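PDB 3D6W: methyl-accepting/DNA response regulator from Bacillus cereus, which probably binds DNA as a phosphorelay response regulator, and is represented here by its LytTR DNA-binding domain. Local coordinates for residues T6-D11 / T39-Y44; V21-A26 / R63-N68; N70-I75 / L85-G90; T79-L84 / V95-A100. All blocks are in the same frame, centred on the assembly; numbering follows the deposited sequence.

Contact 1. Residues T6-D11 / T39-Y44; sequences TLKTTD and TGTHKY
The backbones of strands 6-8 and 39-42 cross almost at right angles, 99° between their directions, with axes approaching to 4.1 Å. This crossing joins two of the sheets of the LytTR β-β-β sandwich: the two-stranded sheet 4-8/13-17 and the five-stranded sheet in which 39-42 is an outermost strand. The steep angle limits pairing to a single antiparallel bridge. Lys8 N gives a good bond to Thr41 O at 2.8 Å, reaching a lone pair in the carbonyl plane, whereas the return bond from Thr41 N to Lys8 O is weak. Next to the bridge, Gly40 has no side chain, and Leu7 fills the place in front of it: CB rests against the CA of Gly40, and CD1 comes to 3.3 Å from Gly40 N. The Leu7 CG stands anti to the carbonyl carbon. Within the bridge pair itself, Lys8 CB touches Thr41 CG2, while the extended lysine chain leads away from the partner strand. Beyond Thr41, the ring of His42 swings back toward strand 6-8, its CG anti to the backbone N. A water bridges the two segments, accepting from Thr6 N and hydrogen-bonding in the ring plane to His42 NE2 at 2.8 Å; Thr6 OG1 bonds instead to Leu107 O of the second subunit. The imidazole is fixed at ND1, which accepts Tyr44 N at 3.0 Å, only 2° out of the ring plane.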
loop_
_atom_site.group_PDB
_atom_site.type_symbol
_atom_site.label_atom_id
_atom_site.label_comp_id
_atom_site.label_asym_id
_atom_site.label_seq_id
_atom_site.Cartn_x
_atom_site.Cartn_y
_atom_site.Cartn_z
ATOM N N THR A 6 -16.218 6.779 10.388
ATOM C CA THR A 6 -16.397 7.907 11.309
ATOM C C THR A 6 -17.096 7.381 12.545
ATOM O O THR A 6 -18.234 6.929 12.477
ATOM C CB THR A 6 -17.109 9.093 10.654
ATOM O OG1 THR A 6 -16.431 9.425 9.424
ATOM C CG2 THR A 6 -17.066 10.315 11.558
ATOM N N LEU A 7 -16.340 7.335 13.643
ATOM C CA LEU A 7 -16.868 6.978 14.957
ATOM C C LEU A 7 -17.414 8.234 15.653
ATOM O O LEU A 7 -16.809 9.301 15.612
ATOM C CB LEU A 7 -15.789 6.374 15.860
ATOM C CG LEU A 7 -14.742 5.372 15.401
ATOM C CD1 LEU A 7 -14.375 4.441 16.526
ATOM C CD2 LEU A 7 -15.199 4.588 14.210
ATOM N N LYS A 8 -18.542 8.086 16.332
ATOM C CA LYS A 8 -19.109 9.166 17.149
ATOM C C LYS A 8 -18.467 9.122 18.516
ATOM O O LYS A 8 -18.517 8.077 19.176
ATOM C CB LYS A 8 -20.617 8.980 17.271
ATOM C CG LYS A 8 -21.314 9.852 18.280
ATOM C CD LYS A 8 -22.796 9.881 18.006
ATOM C CE LYS A 8 -23.437 11.102 18.651
ATOM N NZ LYS A 8 -24.772 11.334 18.057
ATOM N N THR A 9 -17.816 10.231 18.899
ATOM C CA THR A 9 -17.364 10.449 20.287
ATOM C C THR A 9 -18.300 11.404 21.024
ATOM O O THR A 9 -19.275 11.899 20.455
ATOM C CB THR A 9 -15.939 10.990 20.387
ATOM O OG1 THR A 9 -15.599 11.640 19.164
ATOM C CG2 THR A 9 -14.937 9.835 20.654
ATOM N N THR A 10 -17.997 11.628 22.304
ATOM C CA THR A 10 -18.857 12.408 23.208
ATOM C C THR A 10 -19.175 13.817 22.634
ATOM O O THR A 10 -20.348 14.241 22.578
ATOM C CB THR A 10 -18.234 12.463 24.656
ATOM O OG1 THR A 10 -16.828 12.719 24.573
ATOM C CG2 THR A 10 -18.431 11.138 25.375
ATOM N N ASP A 11 -18.135 14.492 22.146
ATOM C CA ASP A 11 -18.268 15.871 21.654
ATOM C C ASP A 11 -18.229 15.990 20.111
ATOM O O ASP A 11 -18.950 16.837 19.539
ATOM C CB ASP A 11 -17.204 16.772 22.306
ATOM C CG ASP A 11 -15.821 16.126 22.326
ATOM O OD1 ASP A 11 -15.741 14.883 22.099
ATOM O OD2 ASP A 11 -14.831 16.863 22.572
ATOM N N THR A 39 -12.766 4.047 20.667
ATOM C CA THR A 39 -13.987 3.350 20.390
ATOM C C THR A 39 -15.115 4.325 20.234
ATOM O O THR A 39 -15.143 5.370 20.821
ATOM C CB THR A 39 -14.291 2.270 21.432
ATOM O OG1 THR A 39 -13.197 1.343 21.417
ATOM C CG2 THR A 39 -15.604 1.488 21.052
ATOM N N GLY A 40 -16.045 3.985 19.376
ATOM C CA GLY A 40 -17.083 4.923 19.071
ATOM C C GLY A 40 -18.219 4.219 18.398
ATOM O O GLY A 40 -18.158 3.048 18.094
ATOM N N THR A 41 -19.250 4.987 18.149
ATOM C CA THR A 41 -20.530 4.490 17.745
ATOM C C THR A 41 -20.661 4.792 16.234
ATOM O O THR A 41 -20.086 5.771 15.722
ATOM C CB THR A 41 -21.573 5.168 18.651
ATOM O OG1 THR A 41 -21.966 4.236 19.666
ATOM C CG2 THR A 41 -22.765 5.681 17.894
ATOM N N HIS A 42 -21.360 3.910 15.531
ATOM C CA HIS A 42 -21.683 4.119 14.154
ATOM C C HIS A 42 -23.127 3.746 13.940
ATOM O O HIS A 42 -23.625 2.828 14.581
ATOM C CB HIS A 42 -20.798 3.288 13.217
ATOM C CG HIS A 42 -20.763 3.840 11.827
ATOM N ND1 HIS A 42 -21.820 3.717 10.953
ATOM C CD2 HIS A 42 -19.840 4.598 11.189
ATOM C CE1 HIS A 42 -21.544 4.354 9.826
ATOM N NE2 HIS A 42 -20.343 4.891 9.939
ATOM N N LYS A 43 -23.783 4.428 13.006
ATOM C CA LYS A 43 -25.187 4.172 12.727
ATOM C C LYS A 43 -25.467 2.937 11.871
ATOM O O LYS A 43 -26.587 2.447 11.842
ATOM C CB LYS A 43 -25.832 5.424 12.097
ATOM C CG LYS A 43 -25.211 5.904 10.768
ATOM C CD LYS A 43 -26.082 6.969 10.130
ATOM C CE LYS A 43 -25.741 7.137 8.669
ATOM N NZ LYS A 43 -26.241 8.454 8.197
ATOM N N TYR A 44 -24.484 2.425 11.153
ATOM C CA TYR A 44 -24.728 1.273 10.280
ATOM C C TYR A 44 -24.716 0.004 11.069
ATOM O O TYR A 44 -24.049 -0.093 12.083
ATOM C CB TYR A 44 -23.678 1.129 9.179
ATOM C CG TYR A 44 -23.624 2.203 8.142
ATOM C CD1 TYR A 44 -24.669 3.091 7.936
ATOM C CD2 TYR A 44 -22.506 2.319 7.342
ATOM C CE1 TYR A 44 -24.581 4.082 6.981
ATOM C CE2 TYR A 44 -22.413 3.314 6.376
ATOM C CZ TYR A 44 -23.447 4.179 6.207
ATOM O OH TYR A 44 -23.319 5.143 5.254
HETATM O O HOH W 1 -18.219 5.953 8.387
#

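Contact 2. Residues V21-A26 / R63-N68; sequences VMYLEA and RSFIVN. With FMT (formic acid), chain E.
Leu24, Phe65 and Ile66 lose the most surface where strand 21-26 pairs with 65-68, the two running antiparallel within 3° and their axes 4.6 Å apart. Leu24 and Ile66 form a hydrogen-bonded pair. Leu24 N reaches Ile66 O at 2.7 Å in the plane of that carbonyl, and Ile66 N returns to Leu24 O at 3.0 Å from above the carbonyl plane. Their side chains lie alongside each other and point the same way, Leu24 CD1 meeting Ile66 CB at 4.2 Å; both have CG or CG1 anti to the carbonyl carbon. That face packs on helix 46-52, where Phe49 meets both residues. The two are adjacent strands of the LytTR β-β-β sandwich, 21-27 being the middle one of its five-stranded antiparallel sheet, and strand 21-26 carries a classic β bulge at Met22 and Tyr23 opposite Asn34. Phe65, on the other face, forms an antiparallel non-hydrogen-bonded pair with Glu25 and lies alongside both Glu25 and Tyr23 of the partner strand. Glu25, extended from a CG anti to the backbone N, runs beside the ring, its carboxylate turned 29° from the ring plane and OE1 3.3 Å from CZ. Tyr23 brings its CD2 to the phenyl edge, 4.1 Å from Phe65 CD2, while its OH bonds to Glu91. At one end, Ala26 N binds Ser64 O; at the other, Asn68 ND2 meets Val21 O at 2.7 Å, nearly along the C=O axis.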
loop_
_atom_site.group_PDB
_atom_site.type_symbol
_atom_site.label_atom_id
_atom_site.label_comp_id
_atom_site.label_asym_id
_atom_site.label_seq_id
_atom_site.Cartn_x
_atom_site.Cartn_y
_atom_site.Cartn_z
ATOM N N VAL A 21 -9.128 -0.170 12.340
ATOM C CA VAL A 21 -10.291 -0.838 12.968
ATOM C C VAL A 21 -9.935 -2.296 13.301
ATOM O O VAL A 21 -9.546 -3.061 12.391
ATOM C CB VAL A 21 -11.548 -0.775 12.052
ATOM C CG1 VAL A 21 -12.798 -1.418 12.745
ATOM C CG2 VAL A 21 -11.793 0.694 11.623
HETATM N N MSE A 22 -10.054 -2.651 14.574
HETATM C CA MSE A 22 -9.723 -3.971 15.069
HETATM C C MSE A 22 -10.915 -4.940 14.967
HETATM O O MSE A 22 -10.766 -6.082 14.559
HETATM C CB MSE A 22 -9.258 -3.871 16.536
HETATM C CG MSE A 22 -8.076 -2.986 16.737
HETATM SE SE MSE A 22 -7.368 -2.848 18.536
HETATM C CE MSE A 22 -9.038 -2.207 19.291
ATOM N N TYR A 23 -12.076 -4.452 15.382
ATOM C CA TYR A 23 -13.338 -5.176 15.338
ATOM C C TYR A 23 -14.548 -4.218 15.498
ATOM O O TYR A 23 -14.409 -3.021 15.814
ATOM C CB TYR A 23 -13.371 -6.338 16.369
ATOM C CG TYR A 23 -13.401 -5.913 17.829
ATOM C CD1 TYR A 23 -12.233 -5.761 18.554
ATOM C CD2 TYR A 23 -14.619 -5.691 18.480
ATOM C CE1 TYR A 23 -12.270 -5.384 19.853
ATOM C CE2 TYR A 23 -14.673 -5.299 19.766
ATOM C CZ TYR A 23 -13.493 -5.131 20.465
ATOM O OH TYR A 23 -13.550 -4.729 21.796
ATOM N N LEU A 24 -15.720 -4.727 15.157
ATOM C CA LEU A 24 -16.964 -3.989 15.325
ATOM C C LEU A 24 -17.831 -4.892 16.162
ATOM O O LEU A 24 -17.770 -6.122 16.018
ATOM C CB LEU A 24 -17.662 -3.641 13.984
ATOM C CG LEU A 24 -17.010 -2.668 12.999
ATOM C CD1 LEU A 24 -15.941 -3.338 12.104
ATOM C CD2 LEU A 24 -18.027 -2.082 12.115
ATOM N N GLU A 25 -18.605 -4.296 17.064
ATOM C CA GLU A 25 -19.476 -5.066 17.944
ATOM C C GLU A 25 -20.895 -4.507 17.996
ATOM O O GLU A 25 -21.079 -3.306 18.273
ATOM C CB GLU A 25 -18.919 -5.126 19.365
ATOM C CG GLU A 25 -19.860 -5.884 20.326
ATOM C CD GLU A 25 -19.305 -6.044 21.712
ATOM O OE1 GLU A 25 -19.811 -6.940 22.457
ATOM O OE2 GLU A 25 -18.363 -5.285 22.022
ATOM N N ALA A 26 -21.877 -5.386 17.742
ATOM C CA ALA A 26 -23.294 -5.083 18.006
ATOM C C ALA A 26 -23.575 -5.346 19.490
ATOM O O ALA A 26 -23.407 -6.449 20.020
ATOM C CB ALA A 26 -24.214 -5.905 17.130
ATOM N N ARG A 63 -22.770 -13.294 15.349
ATOM C CA ARG A 63 -23.932 -12.418 15.080
ATOM C C ARG A 63 -23.748 -11.010 15.605
ATOM O O ARG A 63 -24.434 -10.097 15.172
ATOM C CB ARG A 63 -25.251 -13.014 15.637
ATOM C CG ARG A 63 -25.344 -13.119 17.163
ATOM C CD ARG A 63 -26.784 -13.418 17.676
ATOM N NE ARG A 63 -26.992 -12.556 18.848
ATOM C CZ ARG A 63 -27.849 -11.535 18.931
ATOM N NH1 ARG A 63 -28.708 -11.256 17.962
ATOM N NH2 ARG A 63 -27.873 -10.803 20.028
ATOM N N SER A 64 -22.832 -10.847 16.540
ATOM C CA SER A 64 -22.561 -9.561 17.185
ATOM C C SER A 64 -21.169 -8.953 16.867
ATOM O O SER A 64 -20.871 -7.862 17.353
ATOM C CB SER A 64 -22.711 -9.748 18.712
ATOM O OG SER A 64 -24.092 -9.651 19.114
ATOM N N PHE A 65 -20.340 -9.618 16.048
ATOM C CA PHE A 65 -18.961 -9.162 15.769
ATOM C C PHE A 65 -18.548 -9.259 14.333
ATOM O O PHE A 65 -18.783 -10.284 13.667
ATOM C CB PHE A 65 -17.939 -9.987 16.552
ATOM C CG PHE A 65 -18.009 -9.775 18.027
ATOM C CD1 PHE A 65 -18.838 -10.565 18.815
ATOM C CD2 PHE A 65 -17.259 -8.762 18.632
ATOM C CE1 PHE A 65 -18.934 -10.329 20.237
ATOM C CE2 PHE A 65 -17.328 -8.537 20.006
ATOM C CZ PHE A 65 -18.170 -9.329 20.810
ATOM N N ILE A 66 -17.900 -8.189 13.862
ATOM C CA ILE A 66 -17.050 -8.249 12.684
ATOM C C ILE A 66 -15.581 -8.017 13.133
ATOM O O ILE A 66 -15.277 -7.067 13.848
ATOM C CB ILE A 66 -17.437 -7.224 11.595
ATOM C CG1 ILE A 66 -18.852 -7.488 11.054
ATOM C CG2 ILE A 66 -16.343 -7.210 10.455
ATOM C CD1 ILE A 66 -19.358 -6.413 10.199
ATOM N N VAL A 67 -14.684 -8.919 12.730
ATOM C CA VAL A 67 -13.271 -8.804 13.085
ATOM C C VAL A 67 -12.397 -8.402 11.865
ATOM O O VAL A 67 -12.682 -8.773 10.680
ATOM C CB VAL A 67 -12.763 -10.119 13.791
ATOM C CG1 VAL A 67 -12.559 -11.264 12.804
ATOM C CG2 VAL A 67 -11.452 -9.862 14.602
ATOM N N ASN A 68 -11.349 -7.639 12.140
ATOM C CA ASN A 68 -10.272 -7.385 11.153
ATOM C C ASN A 68 -9.190 -8.433 11.353
ATOM O O ASN A 68 -8.508 -8.421 12.361
ATOM C CB ASN A 68 -9.677 -5.978 11.378
ATOM C CG ASN A 68 -8.757 -5.528 10.264
ATOM O OD1 ASN A 68 -8.229 -6.326 9.547
ATOM N ND2 ASN A 68 -8.538 -4.229 10.165
HETATM C C FMT E . -24.490 -16.467 16.615
HETATM O O1 FMT E . -24.523 -17.627 17.091
HETATM O O2 FMT E . -23.436 -16.038 16.101
#

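Contact 3. Residues N70-I75 / L85-G90; sequences NHIKAI and LSMDNG. With MG (magnesium ion), chain C.
Two flat groups, the His71 imidazole and the Asp88 carboxylate, lie at the open end of the hairpin, opposite its connecting loop. The imidazole turns away from the partner segment and bonds through NE2 to Ser19 O, leaving CB of His71 to meet Met87 CE at 3.7 Å. At the carboxylate, OD1 lies 3.4 Å from CB of Lys73, and OD2 stands 3.7 Å from the magnesium, beyond direct coordination. The ion is bound by Ile72 O at 2.6 Å and by two waters; Asp88 and Ile72 are the residues known for this magnesium site, and the nearby negative charge would favour the cation. Asp88 N holds His71 O, nearly along its C=O axis. A classic β bulge follows: Lys73 N and Ala74 N both bond to Ser86 O, at 2.7 Å and 3.2 Å. On the buried face, the side chains of Ile72 and Leu85 cross obliquely and touch through their CD1 methyls, while Ile75 and Leu85 lie side by side, Leu85 CD2 touching both CG1 and CG2 of Ile75. Strand 65-68 covers this face through Val67, and helix 100-107 closes it with Phe103 against Ile75 and Leu85.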
loop_
_atom_site.group_PDB
_atom_site.type_symbol
_atom_site.label_atom_id
_atom_site.label_comp_id
_atom_site.label_asym_id
_atom_site.label_seq_id
_atom_site.Cartn_x
_atom_site.Cartn_y
_atom_site.Cartn_z
ATOM N N ASN A 70 -6.383 -8.609 10.274
ATOM C CA ASN A 70 -5.048 -8.050 10.421
ATOM C C ASN A 70 -4.682 -7.646 11.822
ATOM O O ASN A 70 -3.515 -7.367 12.101
ATOM C CB ASN A 70 -4.857 -6.891 9.449
ATOM C CG ASN A 70 -4.874 -7.375 8.006
ATOM O OD1 ASN A 70 -4.001 -8.161 7.589
ATOM N ND2 ASN A 70 -5.898 -6.971 7.260
ATOM N N HIS A 71 -5.678 -7.592 12.705
ATOM C CA HIS A 71 -5.439 -7.389 14.126
ATOM C C HIS A 71 -5.552 -8.641 14.934
ATOM O O HIS A 71 -5.382 -8.596 16.129
ATOM C CB HIS A 71 -6.344 -6.319 14.658
ATOM C CG HIS A 71 -6.087 -4.995 14.037
ATOM N ND1 HIS A 71 -5.162 -4.113 14.541
ATOM C CD2 HIS A 71 -6.594 -4.417 12.925
ATOM C CE1 HIS A 71 -5.122 -3.034 13.772
ATOM N NE2 HIS A 71 -5.987 -3.195 12.784
ATOM N N ILE A 72 -5.798 -9.772 14.297
ATOM C CA ILE A 72 -5.811 -11.057 15.002
ATOM C C ILE A 72 -4.377 -11.443 15.281
ATOM O O ILE A 72 -3.537 -11.472 14.359
ATOM C CB ILE A 72 -6.505 -12.216 14.220
ATOM C CG1 ILE A 72 -8.007 -11.944 14.070
ATOM C CG2 ILE A 72 -6.303 -13.586 14.937
ATOM C CD1 ILE A 72 -8.736 -12.897 13.181
ATOM N N LYS A 73 -4.104 -11.766 16.540
ATOM C CA LYS A 73 -2.815 -12.333 16.899
ATOM C C LYS A 73 -2.811 -13.883 16.758
ATOM O O LYS A 73 -1.909 -14.442 16.105
ATOM C CB LYS A 73 -2.423 -11.888 18.301
ATOM C CG LYS A 73 -1.122 -12.474 18.782
ATOM C CD LYS A 73 -0.625 -11.730 19.997
ATOM C CE LYS A 73 -0.295 -12.672 21.133
ATOM N NZ LYS A 73 1.134 -13.100 21.015
ATOM N N ALA A 74 -3.816 -14.551 17.325
ATOM C CA ALA A 74 -3.894 -16.018 17.302
ATOM C C ALA A 74 -5.350 -16.449 17.353
ATOM O O ALA A 74 -6.195 -15.732 17.916
ATOM C CB ALA A 74 -3.116 -16.666 18.482
ATOM N N ILE A 75 -5.622 -17.606 16.737
ATOM C CA ILE A 75 -6.920 -18.253 16.709
ATOM C C ILE A 75 -6.792 -19.555 17.523
ATOM O O ILE A 75 -5.944 -20.405 17.230
ATOM C CB ILE A 75 -7.384 -18.621 15.269
ATOM C CG1 ILE A 75 -7.343 -17.401 14.330
ATOM C CG2 ILE A 75 -8.763 -19.336 15.311
ATOM C CD1 ILE A 75 -7.437 -17.731 12.795
ATOM N N LEU A 85 -10.607 -15.594 19.467
ATOM C CA LEU A 85 -9.573 -14.826 18.786
ATOM C C LEU A 85 -8.848 -13.988 19.805
ATOM O O LEU A 85 -9.422 -13.200 20.522
ATOM C CB LEU A 85 -10.178 -13.921 17.693
ATOM C CG LEU A 85 -11.182 -14.588 16.740
ATOM C CD1 LEU A 85 -11.688 -13.621 15.665
ATOM C CD2 LEU A 85 -10.587 -15.864 16.160
ATOM N N SER A 86 -7.551 -14.164 19.843
ATOM C CA SER A 86 -6.651 -13.314 20.593
ATOM C C SER A 86 -6.274 -12.145 19.708
ATOM O O SER A 86 -5.655 -12.352 18.663
ATOM C CB SER A 86 -5.384 -14.134 20.930
ATOM O OG SER A 86 -4.598 -13.537 21.954
HETATM N N MSE A 87 -6.640 -10.928 20.113
HETATM C CA MSE A 87 -6.314 -9.751 19.356
HETATM C C MSE A 87 -4.927 -9.216 19.752
HETATM O O MSE A 87 -4.416 -9.578 20.811
HETATM C CB MSE A 87 -7.388 -8.679 19.504
HETATM C CG MSE A 87 -8.796 -9.146 19.239
HETATM SE SE MSE A 87 -9.117 -9.933 17.503
HETATM C CE MSE A 87 -8.835 -8.368 16.480
ATOM N N ASP A 88 -4.340 -8.377 18.890
ATOM C CA ASP A 88 -3.041 -7.834 19.095
ATOM C C ASP A 88 -2.940 -6.950 20.341
ATOM O O ASP A 88 -1.903 -6.914 20.972
ATOM C CB ASP A 88 -2.639 -6.954 17.890
ATOM C CG ASP A 88 -2.027 -7.740 16.753
ATOM O OD1 ASP A 88 -1.640 -8.908 16.954
ATOM O OD2 ASP A 88 -1.922 -7.170 15.645
ATOM N N ASN A 89 -3.973 -6.177 20.654
ATOM C CA ASN A 89 -3.987 -5.349 21.861
ATOM C C ASN A 89 -4.377 -6.101 23.180
ATOM O O ASN A 89 -4.631 -5.483 24.170
ATOM C CB ASN A 89 -4.960 -4.204 21.646
ATOM C CG ASN A 89 -6.411 -4.647 21.727
ATOM O OD1 ASN A 89 -6.724 -5.838 21.722
ATOM N ND2 ASN A 89 -7.296 -3.698 21.799
ATOM N N GLY A 90 -4.480 -7.422 23.163
ATOM C CA GLY A 90 -4.848 -8.226 24.329
ATOM C C GLY A 90 -6.322 -8.573 24.452
ATOM O O GLY A 90 -6.710 -9.296 25.395
HETATM MG MG MG C . -1.644 -10.077 13.316
HETATM O O HOH W 2 -1.438 -12.601 13.528
HETATM O O HOH W 3 0.368 -10.707 11.890
#

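Contact 4. Residues T79-L84 / V95-A100; sequences THSTFL and VSQSYA. With FMT (formic acid), chain E.
Thr82 OG1 is held by two hydrogen bonds: it accepts from Thr79 OG1 at 2.7 Å and is also bonded to Asp78 OD1. Its position between the backbone N and the carbonyl carbon (chi1 58°) turns the hydroxyl into the turn ahead of strand 83-87 and sends the methyl CG2 the other way, to 3.6 Å from Gln97 N. Thr79 OG1 is gripped in turn by a weak bond from Ser81 N. Across the segments, Phe83 and Val95 form an antiparallel hydrogen-bonded pair. Phe83 N meets Val95 O on a lone pair in the carbonyl plane, and the tighter bond, from Val95 N to Phe83 O at 2.9 Å, arrives 42° out of the carbonyl plane of Phe83. The two side chains lie alongside, Phe83 CB against Val95 CG2 at 3.8 Å. The phenyl ring then reaches the start of helix 100-107: Ala100 O lies in its plane at the edge, 3.7 Å from CE2, and Ala100 CB also touches CE2, while Phe109 meets the ring edge-to-face. Ala100 CB further packs on Ser81 O. Ser96, which points away from 79-84, gives its OG to O2 of a formic acid, probably from the crystallisation liquor, at 2.5 Å; Arg63 N binds the same oxygen. The arrangement is that of the 83-87/92-95 β hairpin in the three-stranded sheet of the LytTR fold, where the chain leaves the outer strand for the C-terminal helix.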
loop_
_atom_site.group_PDB
_atom_site.type_symbol
_atom_site.label_atom_id
_atom_site.label_comp_id
_atom_site.label_asym_id
_atom_site.label_seq_id
_atom_site.Cartn_x
_atom_site.Cartn_y
_atom_site.Cartn_z
ATOM N N THR A 79 -13.290 -24.355 22.409
ATOM C CA THR A 79 -14.146 -25.491 22.647
ATOM C C THR A 79 -14.204 -26.280 21.329
ATOM O O THR A 79 -13.543 -25.940 20.344
ATOM C CB THR A 79 -15.552 -25.041 23.090
ATOM O OG1 THR A 79 -16.322 -24.634 21.952
ATOM C CG2 THR A 79 -15.458 -23.896 24.104
ATOM N N HIS A 80 -14.986 -27.344 21.299
ATOM C CA HIS A 80 -15.003 -28.202 20.122
ATOM C C HIS A 80 -15.803 -27.579 18.975
ATOM O O HIS A 80 -15.599 -27.935 17.813
ATOM C CB HIS A 80 -15.572 -29.570 20.502
ATOM C CG HIS A 80 -16.991 -29.521 20.991
ATOM N ND1 HIS A 80 -18.072 -29.845 20.180
ATOM C CD2 HIS A 80 -17.509 -29.182 22.202
ATOM C CE1 HIS A 80 -19.192 -29.707 20.878
ATOM N NE2 HIS A 80 -18.878 -29.306 22.108
ATOM N N SER A 81 -16.698 -26.626 19.292
ATOM C CA SER A 81 -17.582 -25.990 18.268
ATOM C C SER A 81 -17.274 -24.498 17.916
ATOM O O SER A 81 -17.790 -23.984 16.950
ATOM C CB SER A 81 -19.028 -26.105 18.729
ATOM O OG SER A 81 -19.134 -25.603 20.052
ATOM N N THR A 82 -16.437 -23.828 18.702
ATOM C CA THR A 82 -16.173 -22.389 18.565
ATOM C C THR A 82 -14.663 -22.112 18.476
ATOM O O THR A 82 -13.826 -23.001 18.760
ATOM C CB THR A 82 -16.676 -21.611 19.807
ATOM O OG1 THR A 82 -16.021 -22.140 20.947
ATOM C CG2 THR A 82 -18.168 -21.716 20.013
ATOM N N PHE A 83 -14.322 -20.863 18.103
ATOM C CA PHE A 83 -12.957 -20.316 18.268
ATOM C C PHE A 83 -12.981 -19.096 19.155
ATOM O O PHE A 83 -14.003 -18.470 19.377
ATOM C CB PHE A 83 -12.304 -19.947 16.924
ATOM C CG PHE A 83 -12.280 -21.074 15.914
ATOM C CD1 PHE A 83 -11.334 -22.098 16.010
ATOM C CD2 PHE A 83 -13.196 -21.108 14.857
ATOM C CE1 PHE A 83 -11.309 -23.130 15.093
ATOM C CE2 PHE A 83 -13.159 -22.136 13.924
ATOM C CZ PHE A 83 -12.219 -23.149 14.055
ATOM N N LEU A 84 -11.819 -18.764 19.662
ATOM C CA LEU A 84 -11.653 -17.558 20.403
ATOM C C LEU A 84 -10.461 -16.887 19.768
ATOM O O LEU A 84 -9.440 -17.551 19.511
ATOM C CB LEU A 84 -11.377 -17.901 21.868
ATOM C CG LEU A 84 -11.557 -16.881 22.937
ATOM C CD1 LEU A 84 -12.808 -16.013 22.654
ATOM C CD2 LEU A 84 -11.609 -17.654 24.298
ATOM N N VAL A 95 -15.649 -16.491 17.987
ATOM C CA VAL A 95 -16.257 -17.014 16.779
ATOM C C VAL A 95 -17.298 -18.042 17.246
ATOM O O VAL A 95 -16.951 -19.064 17.845
ATOM C CB VAL A 95 -15.215 -17.663 15.788
ATOM C CG1 VAL A 95 -15.874 -17.958 14.458
ATOM C CG2 VAL A 95 -13.977 -16.775 15.612
ATOM N N SER A 96 -18.573 -17.762 16.991
ATOM C CA SER A 96 -19.614 -18.609 17.459
ATOM C C SER A 96 -19.689 -19.889 16.642
ATOM O O SER A 96 -19.181 -19.978 15.507
ATOM C CB SER A 96 -20.936 -17.869 17.435
ATOM O OG SER A 96 -21.375 -17.509 16.144
ATOM N N GLN A 97 -20.307 -20.897 17.244
ATOM C CA GLN A 97 -20.594 -22.164 16.605
ATOM C C GLN A 97 -21.251 -22.031 15.249
ATOM O O GLN A 97 -21.019 -22.857 14.386
ATOM C CB GLN A 97 -21.517 -23.003 17.490
ATOM C CG GLN A 97 -22.086 -24.266 16.850
ATOM C CD GLN A 97 -22.691 -25.163 17.921
ATOM O OE1 GLN A 97 -22.357 -26.358 18.034
ATOM N NE2 GLN A 97 -23.566 -24.578 18.746
ATOM N N SER A 98 -22.077 -21.009 15.070
ATOM C CA SER A 98 -22.861 -20.898 13.885
ATOM C C SER A 98 -22.071 -20.243 12.730
ATOM O O SER A 98 -22.381 -20.467 11.546
ATOM C CB SER A 98 -24.190 -20.219 14.210
ATOM O OG SER A 98 -24.287 -18.932 13.673
ATOM N N TYR A 99 -21.034 -19.484 13.080
ATOM C CA TYR A 99 -20.098 -18.900 12.123
ATOM C C TYR A 99 -18.765 -19.654 11.977
ATOM O O TYR A 99 -17.956 -19.336 11.101
ATOM C CB TYR A 99 -19.792 -17.467 12.535
ATOM C CG TYR A 99 -20.888 -16.512 12.172
ATOM C CD1 TYR A 99 -22.007 -16.369 12.978
ATOM C CD2 TYR A 99 -20.830 -15.783 11.003
ATOM C CE1 TYR A 99 -22.990 -15.491 12.644
ATOM C CE2 TYR A 99 -21.784 -14.910 10.699
ATOM C CZ TYR A 99 -22.852 -14.757 11.509
ATOM O OH TYR A 99 -23.834 -13.894 11.139
ATOM N N ALA A 100 -18.532 -20.642 12.821
ATOM C CA ALA A 100 -17.215 -21.251 12.898
ATOM C C ALA A 100 -16.762 -21.882 11.562
ATOM O O ALA A 100 -15.591 -21.764 11.211
ATOM C CB ALA A 100 -17.147 -22.245 14.081
HETATM C C FMT E . -24.490 -16.467 16.615
HETATM O O1 FMT E . -24.523 -17.627 17.091
HETATM O O2 FMT E . -23.436 -16.038 16.101
#

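The four contacts run from end to end of the elongated LytTR sandwich. Contact 1 joins the two-stranded sheet to the five-stranded one; contact 2 lies in the middle of the latter, about 2 Å from the chain centre. Contacts 3 and 4 share strand 83-87 of the three-stranded sheet and alternate along the chain, as contacts 1 and 2 also do. The centres of contacts 1 and 4 are 29 Å apart, on opposite sides of the chain's centre. Contact 2 touches contact 3 where Val67 CG2 meets Met87 CE, and both contacts 2 and 4 reach the same formic acid. Strand pairing joins the first two sheets, and side-chain packing between contacts 2 and 3 adds the third, giving one domain that probably binds DNA.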